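Local coordinates for putative enoyl-CoA hydratase/isomerase (PDB 3RSI), which probably acts as a hydro-lyase of the enoyl-CoA hydratase/isomerase type in lipid metabolism, at residues L22-P27 with S64-G69; L95-T100 with M151-R156; D125-D130 with K155-Y160; F135-V140 with L144-G149; F176-Y179 with L183-H186. All coordinates share one frame; numbering follows the deposited sequence.

From the N terminus, contact 1 closes a loop holding helix 35-50 and strand 56-61, and packs the end of strand 19-24 against residues that pair with another subunit. It stands apart, its centre about 32 Å or more from the others. Contact 2 then brings the turn after helix 88-94 to helix 150-157. Contact 3 opens within that loop at strand 126-130 and ends on the same helix, sharing Lys155 and Arg156. Contact 4, a short local turn between strand 134-136 and the helix, lies within both loops and touches contact 2. Contact 5 follows in series, joining helix 175-180 to the approach to strand 186-188, which pairs with the strand of contact 3.

Contact 1 of 5, residues L22-P27 with S64-G69; sequences LTMNRP and SAYCVG
The carbonyl oxygen of Tyr66 lies 3.5 Å from the methyl carbon CE of Met24 and also takes a weak hydrogen bond from the side-chain amide of Asn31. The same methyl sits over the centre of the Tyr66 ring, 3.6 Å from the centroid and 11° off the ring normal, a CH-pi contact. Met24 SD stands farther out, 5.1 Å from the centroid, and completes a Met-aromatic pair in which the methyl, not the sulfur, does the close touching. A bend at the last torsion of Met24 (chi3 -78°) turns CE onto the ring, while SD rests 3.7 Å from Cys67 CB. The tyrosine leaves its backbone away from the methionine; CG anti to the backbone N (chi1 176°) brings the ring face back beneath the methyl. Around the pair, Met37 and Phe41 of helix 35-50 and Leu59 of strand 56-61 pack on Met24, and Leu59 also meets Tyr66. Cys67 and Val68 pair in parallel with a strand of the second subunit, and Ala108 of that subunit packs on Tyr66. Across the two segments, therefore, the end of strand 19-24 is joined to this intersubunit strand by dispersion and CH-pi contacts.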
# COMPACT_ATOMS: atom_id res chain seq x y z
N LEU B 22 7.56 0.45 -27.35
CA LEU B 22 8.47 -0.67 -27.28
C LEU B 22 7.63 -1.94 -27.32
O LEU B 22 6.69 -2.10 -26.53
CB LEU B 22 9.25 -0.62 -25.97
CG LEU B 22 10.11 0.62 -25.72
CD1 LEU B 22 10.80 0.50 -24.37
CD2 LEU B 22 11.13 0.77 -26.83
N THR B 23 7.97 -2.84 -28.23
CA THR B 23 7.22 -4.06 -28.37
C THR B 23 8.14 -5.26 -28.23
O THR B 23 8.99 -5.47 -29.08
CB THR B 23 6.48 -4.13 -29.71
OG1 THR B 23 5.60 -3.01 -29.81
CG2 THR B 23 5.66 -5.43 -29.79
N MET B 24 7.94 -6.02 -27.15
CA MET B 24 8.66 -7.26 -26.93
C MET B 24 8.18 -8.24 -27.99
O MET B 24 6.98 -8.48 -28.12
CB MET B 24 8.38 -7.79 -25.52
CG MET B 24 8.88 -6.88 -24.43
SD MET B 24 8.36 -7.36 -22.78
CE MET B 24 6.66 -6.73 -22.81
N ASN B 25 9.11 -8.77 -28.77
CA ASN B 25 8.80 -9.48 -30.02
C ASN B 25 9.54 -10.81 -30.19
O ASN B 25 10.52 -10.91 -30.90
CB ASN B 25 9.15 -8.57 -31.19
CG ASN B 25 8.76 -9.15 -32.53
OD1 ASN B 25 7.75 -9.86 -32.64
ND2 ASN B 25 9.56 -8.88 -33.54
N ARG B 26 9.07 -11.83 -29.48
CA ARG B 26 9.54 -13.21 -29.70
C ARG B 26 8.34 -14.14 -29.61
O ARG B 26 8.14 -14.83 -28.61
CB ARG B 26 10.58 -13.64 -28.66
CG ARG B 26 11.83 -12.82 -28.62
CD ARG B 26 12.71 -13.30 -27.49
NE ARG B 26 13.32 -14.62 -27.78
CZ ARG B 26 13.55 -15.57 -26.86
NH1 ARG B 26 13.20 -15.40 -25.59
NH2 ARG B 26 14.13 -16.70 -27.22
N PRO B 27 7.53 -14.17 -30.68
CA PRO B 27 6.26 -14.89 -30.62
C PRO B 27 6.38 -16.38 -30.29
O PRO B 27 5.56 -16.92 -29.57
CB PRO B 27 5.68 -14.69 -32.02
CG PRO B 27 6.32 -13.50 -32.55
CD PRO B 27 7.67 -13.37 -31.90
N SER B 64 -0.68 -11.87 -28.81
CA SER B 64 -1.69 -12.00 -27.75
C SER B 64 -1.10 -12.30 -26.37
O SER B 64 -1.82 -12.67 -25.46
CB SER B 64 -2.68 -13.10 -28.15
OG SER B 64 -2.00 -14.30 -28.46
N ALA B 65 0.23 -12.13 -26.25
CA ALA B 65 0.95 -12.27 -24.99
C ALA B 65 1.80 -11.03 -24.75
O ALA B 65 2.31 -10.43 -25.68
CB ALA B 65 1.84 -13.48 -25.01
N TYR B 66 1.95 -10.65 -23.48
CA TYR B 66 2.80 -9.51 -23.13
C TYR B 66 4.23 -10.00 -22.99
O TYR B 66 5.08 -9.64 -23.79
CB TYR B 66 2.26 -8.84 -21.87
CG TYR B 66 3.05 -7.69 -21.30
CD1 TYR B 66 2.98 -6.42 -21.85
CD2 TYR B 66 3.81 -7.86 -20.15
CE1 TYR B 66 3.69 -5.35 -21.30
CE2 TYR B 66 4.49 -6.81 -19.58
CZ TYR B 66 4.45 -5.57 -20.15
OH TYR B 66 5.17 -4.55 -19.57
N CYS B 67 4.49 -10.82 -21.98
CA CYS B 67 5.80 -11.40 -21.75
C CYS B 67 5.64 -12.51 -20.72
O CYS B 67 5.23 -12.24 -19.59
CB CYS B 67 6.80 -10.32 -21.27
SG CYS B 67 8.41 -10.94 -20.75
N VAL B 68 5.89 -13.75 -21.15
CA VAL B 68 5.81 -14.95 -20.29
C VAL B 68 7.28 -15.32 -20.17
O VAL B 68 7.92 -16.00 -21.04
CB VAL B 68 5.06 -16.09 -20.93
CG1 VAL B 68 3.73 -15.58 -21.56
CG2 VAL B 68 5.95 -16.71 -21.96
N GLY B 69 7.82 -14.87 -19.08
CA GLY B 69 8.84 -13.90 -19.23
C GLY B 69 10.25 -14.29 -19.28
O GLY B 69 11.04 -13.49 -19.66

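Contact 2 of 5, residues L95-T100 with M151-R156; sequences LLLSHT and MVRLKR
Leu96 O, just past the end of helix 88-94, receives the guanidinium of Arg153 through NH2 at 3.2 Å. Leu96 has positive phi (50°) in a Schellman motif, and its carbonyl points toward helix 150-157. The bond is moderately bent (146° at the hydrogen); NH2 lies in the carbonyl plane on a lone pair, although the oxygen is somewhat tilted from the guanidinium plane. Gln123 NE2 also donates to Leu96 O, so two side chains grip this carbonyl. At Leu97 the oxygen is likewise 3.2 Å from Arg153 NH2, and the Leu97 side chain passes obliquely across the arginine end, CD1 4.1 Å from NH1. That placement follows from CG being anti to the backbone N (chi1 -170°). Farther along, His99 turns away to bond Asp49 of the second subunit. Arg153 reaches the loop with its chain extended from CG to NE, and its NH2 forms a salt bridge with Glu227 of the third subunit, which probably helps to balance its charge in this buried place. Trp45 of the second subunit packs on Leu96, and Ala230 of the third on Val152. The loop between helix 88-94 and strand 105-109 is thus pinned to helix 150-157, whose Leu154 packs on helix 160-169.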
# COMPACT_ATOMS: atom_id res chain seq x y z
N LEU B 95 3.71 -13.92 19.93
CA LEU B 95 2.89 -12.93 19.24
C LEU B 95 3.39 -12.58 17.85
O LEU B 95 2.76 -11.77 17.16
CB LEU B 95 2.82 -11.63 20.06
CG LEU B 95 2.14 -11.70 21.43
CD1 LEU B 95 2.15 -10.34 22.13
CD2 LEU B 95 0.71 -12.20 21.29
N LEU B 96 4.50 -13.19 17.43
CA LEU B 96 5.21 -12.80 16.20
C LEU B 96 5.47 -11.29 16.13
O LEU B 96 5.43 -10.65 15.05
CB LEU B 96 4.42 -13.28 14.97
CG LEU B 96 4.33 -14.81 14.83
CD1 LEU B 96 3.52 -15.17 13.61
CD2 LEU B 96 5.73 -15.45 14.78
N LEU B 97 5.73 -10.70 17.30
CA LEU B 97 6.03 -9.30 17.40
C LEU B 97 7.53 -9.08 17.13
O LEU B 97 7.92 -8.25 16.34
CB LEU B 97 5.64 -8.78 18.77
CG LEU B 97 5.67 -7.27 18.98
CD1 LEU B 97 5.05 -6.56 17.80
CD2 LEU B 97 4.96 -6.89 20.30
N SER B 98 8.37 -9.84 17.83
CA SER B 98 9.81 -9.79 17.60
C SER B 98 10.31 -10.97 16.79
O SER B 98 11.51 -11.13 16.62
CB SER B 98 10.54 -9.77 18.94
OG SER B 98 10.34 -10.99 19.63
N HIS B 99 9.42 -11.82 16.30
CA HIS B 99 9.84 -12.99 15.54
C HIS B 99 9.10 -13.00 14.22
O HIS B 99 7.95 -12.59 14.13
CB HIS B 99 9.55 -14.29 16.30
CG HIS B 99 10.01 -15.52 15.57
ND1 HIS B 99 11.34 -15.79 15.34
CD2 HIS B 99 9.31 -16.53 15.01
CE1 HIS B 99 11.44 -16.93 14.68
NE2 HIS B 99 10.22 -17.40 14.46
N THR B 100 9.78 -13.45 13.18
CA THR B 100 9.18 -13.66 11.90
C THR B 100 9.33 -15.15 11.58
O THR B 100 10.43 -15.67 11.61
CB THR B 100 9.88 -12.75 10.86
OG1 THR B 100 9.51 -11.38 11.11
CG2 THR B 100 9.51 -13.14 9.43
N MET B 151 0.33 -0.67 14.91
CA MET B 151 0.54 0.75 14.63
C MET B 151 1.73 0.95 13.68
O MET B 151 1.68 1.81 12.83
CB MET B 151 0.68 1.54 15.92
CG MET B 151 -0.63 1.51 16.73
SD MET B 151 -0.62 2.40 18.29
CE MET B 151 0.32 1.27 19.30
N VAL B 152 2.74 0.10 13.79
CA VAL B 152 3.84 0.02 12.81
C VAL B 152 3.36 -0.54 11.46
O VAL B 152 3.58 0.06 10.41
CB VAL B 152 4.96 -0.88 13.35
CG1 VAL B 152 6.01 -1.21 12.27
CG2 VAL B 152 5.63 -0.24 14.59
N ARG B 153 2.64 -1.67 11.52
CA ARG B 153 2.45 -2.53 10.35
C ARG B 153 1.22 -2.28 9.50
O ARG B 153 1.29 -2.42 8.29
CB ARG B 153 2.40 -4.00 10.77
CG ARG B 153 3.70 -4.53 11.27
CD ARG B 153 3.48 -5.72 12.14
NE ARG B 153 4.73 -6.34 12.55
CZ ARG B 153 4.81 -7.30 13.46
NH1 ARG B 153 3.72 -7.72 14.07
NH2 ARG B 153 6.00 -7.82 13.77
N LEU B 154 0.09 -1.95 10.12
CA LEU B 154 -1.20 -2.04 9.42
C LEU B 154 -1.23 -1.15 8.19
O LEU B 154 -1.62 -1.62 7.10
CB LEU B 154 -2.37 -1.71 10.34
CG LEU B 154 -3.77 -2.02 9.78
CD1 LEU B 154 -3.85 -3.51 9.33
CD2 LEU B 154 -4.88 -1.71 10.81
N LYS B 155 -0.79 0.10 8.36
CA LYS B 155 -0.71 1.06 7.25
C LYS B 155 0.27 0.62 6.18
O LYS B 155 0.21 1.14 5.08
CB LYS B 155 -0.30 2.46 7.72
CG LYS B 155 1.11 2.50 8.35
CD LYS B 155 1.61 3.87 8.57
CE LYS B 155 3.09 3.85 8.95
NZ LYS B 155 3.36 3.21 10.30
N ARG B 156 1.19 -0.29 6.49
CA ARG B 156 2.11 -0.79 5.47
C ARG B 156 1.45 -1.83 4.57
O ARG B 156 1.95 -2.11 3.47
CB ARG B 156 3.35 -1.42 6.10
CG ARG B 156 4.11 -0.49 7.00
CD ARG B 156 5.30 -1.16 7.60
NE ARG B 156 5.93 -0.28 8.58
CZ ARG B 156 7.22 -0.31 8.90
NH1 ARG B 156 8.07 -1.18 8.34
NH2 ARG B 156 7.66 0.57 9.77

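Contact 3 of 5, residues D125-D130 with K155-Y160; sequences DIRVSD and KRQIPY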
# COMPACT_ATOMS: atom_id res chain seq x y z
N ASP B 125 1.13 -14.57 6.22
CA ASP B 125 1.52 -14.23 4.84
C ASP B 125 0.36 -14.18 3.86
O ASP B 125 0.25 -13.24 3.06
CB ASP B 125 2.54 -15.25 4.36
CG ASP B 125 3.75 -15.27 5.25
OD1 ASP B 125 4.28 -14.17 5.51
OD2 ASP B 125 4.16 -16.34 5.72
N ILE B 126 -0.44 -15.23 3.91
CA ILE B 126 -1.52 -15.50 2.97
C ILE B 126 -2.78 -15.67 3.81
O ILE B 126 -2.74 -16.33 4.85
CB ILE B 126 -1.23 -16.78 2.14
CG1 ILE B 126 0.07 -16.62 1.34
CG2 ILE B 126 -2.40 -17.13 1.21
CD1 ILE B 126 0.67 -17.95 0.82
N ARG B 127 -3.87 -15.06 3.38
CA ARG B 127 -5.01 -14.89 4.29
C ARG B 127 -6.31 -15.18 3.58
O ARG B 127 -6.64 -14.54 2.59
CB ARG B 127 -5.03 -13.46 4.83
CG ARG B 127 -3.79 -13.10 5.63
CD ARG B 127 -3.61 -11.61 5.86
NE ARG B 127 -2.24 -11.29 6.29
CZ ARG B 127 -1.71 -10.07 6.34
NH1 ARG B 127 -2.44 -9.01 6.01
NH2 ARG B 127 -0.45 -9.90 6.72
N VAL B 128 -7.05 -16.15 4.13
CA VAL B 128 -8.34 -16.55 3.60
C VAL B 128 -9.42 -16.20 4.64
O VAL B 128 -9.34 -16.63 5.80
CB VAL B 128 -8.41 -18.08 3.36
CG1 VAL B 128 -9.79 -18.46 2.77
CG2 VAL B 128 -7.26 -18.52 2.44
N SER B 129 -10.42 -15.43 4.21
CA SER B 129 -11.50 -15.04 5.12
C SER B 129 -12.81 -15.76 4.83
O SER B 129 -13.35 -15.70 3.71
CB SER B 129 -11.74 -13.54 5.05
OG SER B 129 -12.76 -13.15 5.96
N ASP B 130 -13.35 -16.38 5.86
CA ASP B 130 -14.74 -16.78 5.86
C ASP B 130 -15.60 -15.55 5.54
O ASP B 130 -15.35 -14.45 6.02
CB ASP B 130 -15.13 -17.33 7.24
CG ASP B 130 -16.48 -18.00 7.24
OD1 ASP B 130 -17.50 -17.29 7.22
OD2 ASP B 130 -16.52 -19.24 7.30
N LYS B 155 -0.79 0.10 8.36
CA LYS B 155 -0.71 1.06 7.25
C LYS B 155 0.27 0.62 6.18
O LYS B 155 0.21 1.14 5.08
CB LYS B 155 -0.30 2.46 7.72
CG LYS B 155 1.11 2.50 8.35
CD LYS B 155 1.61 3.87 8.57
CE LYS B 155 3.09 3.85 8.95
NZ LYS B 155 3.36 3.21 10.30
N ARG B 156 1.19 -0.29 6.49
CA ARG B 156 2.11 -0.79 5.47
C ARG B 156 1.45 -1.83 4.57
O ARG B 156 1.95 -2.11 3.47
CB ARG B 156 3.35 -1.42 6.10
CG ARG B 156 4.11 -0.49 7.00
CD ARG B 156 5.30 -1.16 7.60
NE ARG B 156 5.93 -0.28 8.58
CZ ARG B 156 7.22 -0.31 8.90
NH1 ARG B 156 8.07 -1.18 8.34
NH2 ARG B 156 7.66 0.57 9.77
N GLN B 157 0.39 -2.43 5.07
CA GLN B 157 -0.21 -3.61 4.46
C GLN B 157 -1.55 -3.33 3.76
O GLN B 157 -1.93 -4.07 2.84
CB GLN B 157 -0.36 -4.69 5.51
CG GLN B 157 0.97 -5.13 6.11
CD GLN B 157 0.89 -6.45 6.88
OE1 GLN B 157 -0.15 -7.12 6.88
NE2 GLN B 157 2.00 -6.83 7.52
N ILE B 158 -2.25 -2.29 4.21
CA ILE B 158 -3.55 -1.85 3.62
C ILE B 158 -3.58 -0.32 3.52
O ILE B 158 -2.78 0.37 4.17
CB ILE B 158 -4.78 -2.33 4.43
CG1 ILE B 158 -4.93 -1.56 5.75
CG2 ILE B 158 -4.74 -3.84 4.68
CD1 ILE B 158 -6.23 -1.94 6.51
N PRO B 159 -4.51 0.22 2.72
CA PRO B 159 -4.47 1.67 2.54
C PRO B 159 -4.52 2.46 3.85
O PRO B 159 -5.34 2.18 4.73
CB PRO B 159 -5.68 1.94 1.66
CG PRO B 159 -5.76 0.70 0.81
CD PRO B 159 -5.41 -0.42 1.75
N TYR B 160 -3.58 3.40 3.94
CA TYR B 160 -3.39 4.27 5.09
C TYR B 160 -4.67 4.72 5.75
O TYR B 160 -4.81 4.61 6.95
CB TYR B 160 -2.63 5.49 4.61
CG TYR B 160 -2.23 6.49 5.65
CD1 TYR B 160 -1.00 6.38 6.32
CD2 TYR B 160 -3.02 7.60 5.92
CE1 TYR B 160 -0.60 7.33 7.25
CE2 TYR B 160 -2.62 8.56 6.83
CZ TYR B 160 -1.40 8.42 7.50
OH TYR B 160 -1.01 9.37 8.42
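An arginine on the middle strand of the parallel sheet 105-109, 126-130 and 186-188 reaches the last turn of helix 150-157 and holds a single amide oxygen with two nitrogens. Arg127 presents its guanidinium end-on, and Gln157 OE1 accepts from NH2 at 2.8 Å and from NH1 at 3.1 Å. The NH2 bond is the straighter of the two, 154° at the hydrogen against 137°. The oxygen sits close to the guanidinium plane, at its edge. From the side of the amide the two donors differ: NH1 lies nearly along the C=O axis, whereas NH2 is tilted from the carbonyl plane. Guanidinium and amide planes are 24° apart, while the side chains themselves meet at about a right angle. In both residues CG is anti to the carbonyl carbon, and both chains are extended beyond CG, which lets their ends meet. Further bonds hold the groups in place. Arg127 NH1 also donates to Leu183 O and NH2 to Thr124 O, so each terminal nitrogen has a second acceptor. Gln157 NE2 donates to Gln122 O, which fixes which end of the amide faces the arginine. The pair is buried: Thr161 of the second subunit packs on Arg127, and Tyr160 of that subunit on Gln157. The backbone of Arg127 pairs with Gly185 ahead of strand 186-188, while helix 193-205 packs on the neighbouring strand residues Ile126 and Val128; Gln157 stands just before the Ile158-Pro159 link that leads into helix 160-169.

Contact 4 of 5, residues F135-V140 with L144-G149; sequences FGLPEV and LVPGAG
This is a local turn, part backbone and part side chain, in the connection from strand 134-136 to helix 150-157, where Glu139 and Leu144 bring the chain back on itself. Leu144 N donates to Glu139 O at 3.0 Å, with 155° at the hydrogen. Next to it, Val140 CA makes a CA-H...O contact of 3.1 Å with Leu144 O. The Glu139 side chain bends at chi2 (77°) and folds over the returning backbone at Val145 and Pro146: its CB lies 3.6 Å from Val145 C, and the carboxylate OE1 rests 3.8 Å from Pro146 CB. Pro146 is the centre of an inverse gamma turn closed weakly by Gly147 N to Val145 O, and Leu137 crosses its ring at about a right angle, CD2 4.1 Å from Pro146 CB. Helix 116-121 covers the same place, with Glu119 on both Leu137 and Pro146 and hydrogen-bonded to Ala148 N. Thr238 and Ala247 of the third subunit pack on Val145 and Leu144. Glu119 and Glu139 lie in the GGGCE and PE motifs that hold the two catalytic glutamates of enoyl-CoA hydratases, so they are probably their counterparts here. Chemically, the turn fixes the Glu139 backbone by one hydrogen bond, while its carboxylate meets Pro146 through apolar ring carbons.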
# COMPACT_ATOMS: atom_id res chain seq x y z
N PHE B 135 -12.95 -8.15 11.18
CA PHE B 135 -11.57 -7.76 11.47
C PHE B 135 -11.53 -6.42 12.19
O PHE B 135 -12.06 -5.44 11.72
CB PHE B 135 -10.79 -7.66 10.17
CG PHE B 135 -10.77 -8.96 9.41
CD1 PHE B 135 -9.70 -9.82 9.54
CD2 PHE B 135 -11.85 -9.34 8.64
CE1 PHE B 135 -9.68 -11.06 8.87
CE2 PHE B 135 -11.86 -10.57 7.97
CZ PHE B 135 -10.76 -11.43 8.08
N GLY B 136 -10.88 -6.36 13.33
CA GLY B 136 -10.95 -5.15 14.12
C GLY B 136 -9.91 -5.07 15.21
O GLY B 136 -9.34 -6.06 15.61
N LEU B 137 -9.65 -3.85 15.63
CA LEU B 137 -8.72 -3.54 16.70
C LEU B 137 -9.43 -2.53 17.59
O LEU B 137 -9.26 -1.31 17.42
CB LEU B 137 -7.44 -2.96 16.11
CG LEU B 137 -6.61 -3.88 15.21
CD1 LEU B 137 -5.58 -3.03 14.42
CD2 LEU B 137 -5.93 -4.99 16.03
N PRO B 138 -10.25 -3.02 18.52
CA PRO B 138 -11.11 -2.16 19.33
C PRO B 138 -10.44 -1.48 20.51
O PRO B 138 -11.10 -0.78 21.27
CB PRO B 138 -12.20 -3.12 19.82
CG PRO B 138 -11.52 -4.44 19.92
CD PRO B 138 -10.52 -4.45 18.77
N GLU B 139 -9.13 -1.67 20.63
CA GLU B 139 -8.37 -1.30 21.82
C GLU B 139 -8.67 0.08 22.35
O GLU B 139 -8.90 0.24 23.57
CB GLU B 139 -6.87 -1.45 21.55
CG GLU B 139 -6.36 -2.86 21.72
CD GLU B 139 -6.71 -3.78 20.56
OE1 GLU B 139 -7.18 -3.29 19.51
OE2 GLU B 139 -6.47 -4.99 20.70
N VAL B 140 -8.66 1.08 21.47
CA VAL B 140 -8.92 2.47 21.89
C VAL B 140 -10.26 2.71 22.57
O VAL B 140 -10.37 3.60 23.40
CB VAL B 140 -8.72 3.51 20.74
CG1 VAL B 140 -7.23 3.52 20.28
CG2 VAL B 140 -9.70 3.29 19.56
N LEU B 144 -6.98 1.46 25.56
CA LEU B 144 -5.73 0.75 25.23
C LEU B 144 -5.34 1.08 23.79
O LEU B 144 -6.11 1.72 23.07
CB LEU B 144 -5.92 -0.77 25.37
CG LEU B 144 -6.14 -1.32 26.78
CD1 LEU B 144 -6.50 -2.83 26.75
CD2 LEU B 144 -4.91 -1.09 27.65
N VAL B 145 -4.15 0.63 23.37
CA VAL B 145 -3.77 0.69 21.97
C VAL B 145 -3.36 -0.68 21.43
O VAL B 145 -2.90 -1.53 22.18
CB VAL B 145 -2.65 1.72 21.73
CG1 VAL B 145 -3.17 3.18 21.98
CG2 VAL B 145 -1.41 1.37 22.54
N PRO B 146 -3.53 -0.93 20.12
CA PRO B 146 -3.01 -2.17 19.54
C PRO B 146 -1.49 -2.07 19.31
O PRO B 146 -1.01 -1.79 18.19
CB PRO B 146 -3.78 -2.29 18.25
CG PRO B 146 -4.03 -0.90 17.83
CD PRO B 146 -4.14 -0.07 19.10
N GLY B 147 -0.75 -2.29 20.41
CA GLY B 147 0.70 -2.14 20.44
C GLY B 147 1.46 -3.44 20.24
O GLY B 147 2.64 -3.54 20.58
N ALA B 148 0.80 -4.44 19.67
CA ALA B 148 1.48 -5.67 19.26
C ALA B 148 1.80 -5.62 17.76
O ALA B 148 1.57 -6.59 17.02
CB ALA B 148 0.64 -6.90 19.62
N GLY B 149 2.31 -4.48 17.31
CA GLY B 149 2.78 -4.32 15.94
C GLY B 149 1.85 -3.60 14.97
O GLY B 149 2.30 -3.21 13.89

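Contact 5 of 5, residues F176-Y179 with L183-H186; sequences FEAY and LVGH
Tyr179 turns the edge of its ring to the backbone at Gly185: CE1 stands 3.3 Å from Gly185 O, close to the ring plane. A chi1 of 179° swings the ring away from the backbone N and sets its edge at Gly185, and its hydroxyl shares a water with that same oxygen, 2.7 Å from Tyr179 OH and 3.1 Å from Gly185 O. The water donates to the carbonyl, which also accepts from Lys162 of the second subunit. At the base of the tyrosine, Val184 sets CG2 against the helix backbone, 3.7 Å from Tyr179 N and 4.0 Å from Ala178 CB. The methyl of Ala178 thus faces one branch of the valine, and Phe135 of strand 134-136 closes over Ala178, Leu183 and Val184. Ala178 O takes two weak hydrogen bonds, from Leu183 N at 2.9 Å and from Val184 N at 3.4 Å, whereas the buried Val184 O has no partner in the model. On the subunit side, His180 of the second subunit stacks on Tyr179, and Glu165 of that subunit bonds His186. The arrangement is a helix C terminus turning into a beta strand: helix 175-180 ends, its carbonyl catches the next backbone N-H groups, and the chain enters strand 186-188 of the crotonase-fold core.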
# COMPACT_ATOMS: atom_id res chain seq x y z
N PHE B 176 -15.92 -8.61 3.40
CA PHE B 176 -15.95 -7.94 2.09
C PHE B 176 -15.05 -6.69 2.11
O PHE B 176 -14.28 -6.44 1.18
CB PHE B 176 -17.41 -7.60 1.79
CG PHE B 176 -17.66 -7.00 0.45
CD1 PHE B 176 -17.93 -7.82 -0.65
CD2 PHE B 176 -17.71 -5.60 0.28
CE1 PHE B 176 -18.21 -7.27 -1.90
CE2 PHE B 176 -18.00 -5.05 -0.96
CZ PHE B 176 -18.24 -5.88 -2.06
N GLU B 177 -15.16 -5.91 3.18
CA GLU B 177 -14.30 -4.75 3.37
C GLU B 177 -12.83 -5.11 3.53
O GLU B 177 -11.95 -4.43 2.97
CB GLU B 177 -14.76 -3.96 4.59
CG GLU B 177 -15.99 -3.13 4.34
CD GLU B 177 -16.36 -2.34 5.57
OE1 GLU B 177 -16.52 -2.97 6.65
OE2 GLU B 177 -16.45 -1.10 5.46
N ALA B 178 -12.56 -6.14 4.32
CA ALA B 178 -11.21 -6.65 4.54
C ALA B 178 -10.62 -7.06 3.21
O ALA B 178 -9.45 -6.81 2.95
CB ALA B 178 -11.20 -7.84 5.48
N TYR B 179 -11.43 -7.68 2.37
CA TYR B 179 -10.95 -8.06 1.03
C TYR B 179 -10.80 -6.83 0.13
O TYR B 179 -9.82 -6.73 -0.61
CB TYR B 179 -11.87 -9.09 0.38
CG TYR B 179 -11.45 -9.51 -1.00
CD1 TYR B 179 -10.39 -10.39 -1.19
CD2 TYR B 179 -12.14 -9.06 -2.13
CE1 TYR B 179 -10.02 -10.83 -2.48
CE2 TYR B 179 -11.76 -9.47 -3.44
CZ TYR B 179 -10.71 -10.35 -3.59
OH TYR B 179 -10.30 -10.75 -4.85
N LEU B 183 -6.60 -6.46 3.23
CA LEU B 183 -6.15 -7.03 4.48
C LEU B 183 -6.10 -8.56 4.35
O LEU B 183 -5.26 -9.22 4.95
CB LEU B 183 -7.11 -6.62 5.62
CG LEU B 183 -6.76 -7.13 7.00
CD1 LEU B 183 -5.41 -6.63 7.47
CD2 LEU B 183 -7.86 -6.75 7.99
N VAL B 184 -7.04 -9.11 3.57
CA VAL B 184 -7.04 -10.54 3.25
C VAL B 184 -7.00 -10.72 1.73
O VAL B 184 -7.31 -9.78 0.98
CB VAL B 184 -8.26 -11.26 3.85
CG1 VAL B 184 -8.30 -11.06 5.39
CG2 VAL B 184 -9.57 -10.77 3.23
N GLY B 185 -6.64 -11.92 1.29
CA GLY B 185 -6.48 -12.21 -0.12
C GLY B 185 -7.61 -13.00 -0.76
O GLY B 185 -7.65 -13.12 -1.98
N HIS B 186 -8.50 -13.55 0.07
CA HIS B 186 -9.65 -14.31 -0.41
C HIS B 186 -10.84 -14.13 0.56
O HIS B 186 -10.65 -13.97 1.78
CB HIS B 186 -9.33 -15.81 -0.42
CG HIS B 186 -8.21 -16.19 -1.35
ND1 HIS B 186 -8.42 -16.49 -2.67
CD2 HIS B 186 -6.88 -16.28 -1.14
CE1 HIS B 186 -7.26 -16.76 -3.24
NE2 HIS B 186 -6.31 -16.63 -2.33
O HOH W 1 -8.36 -12.66 -4.94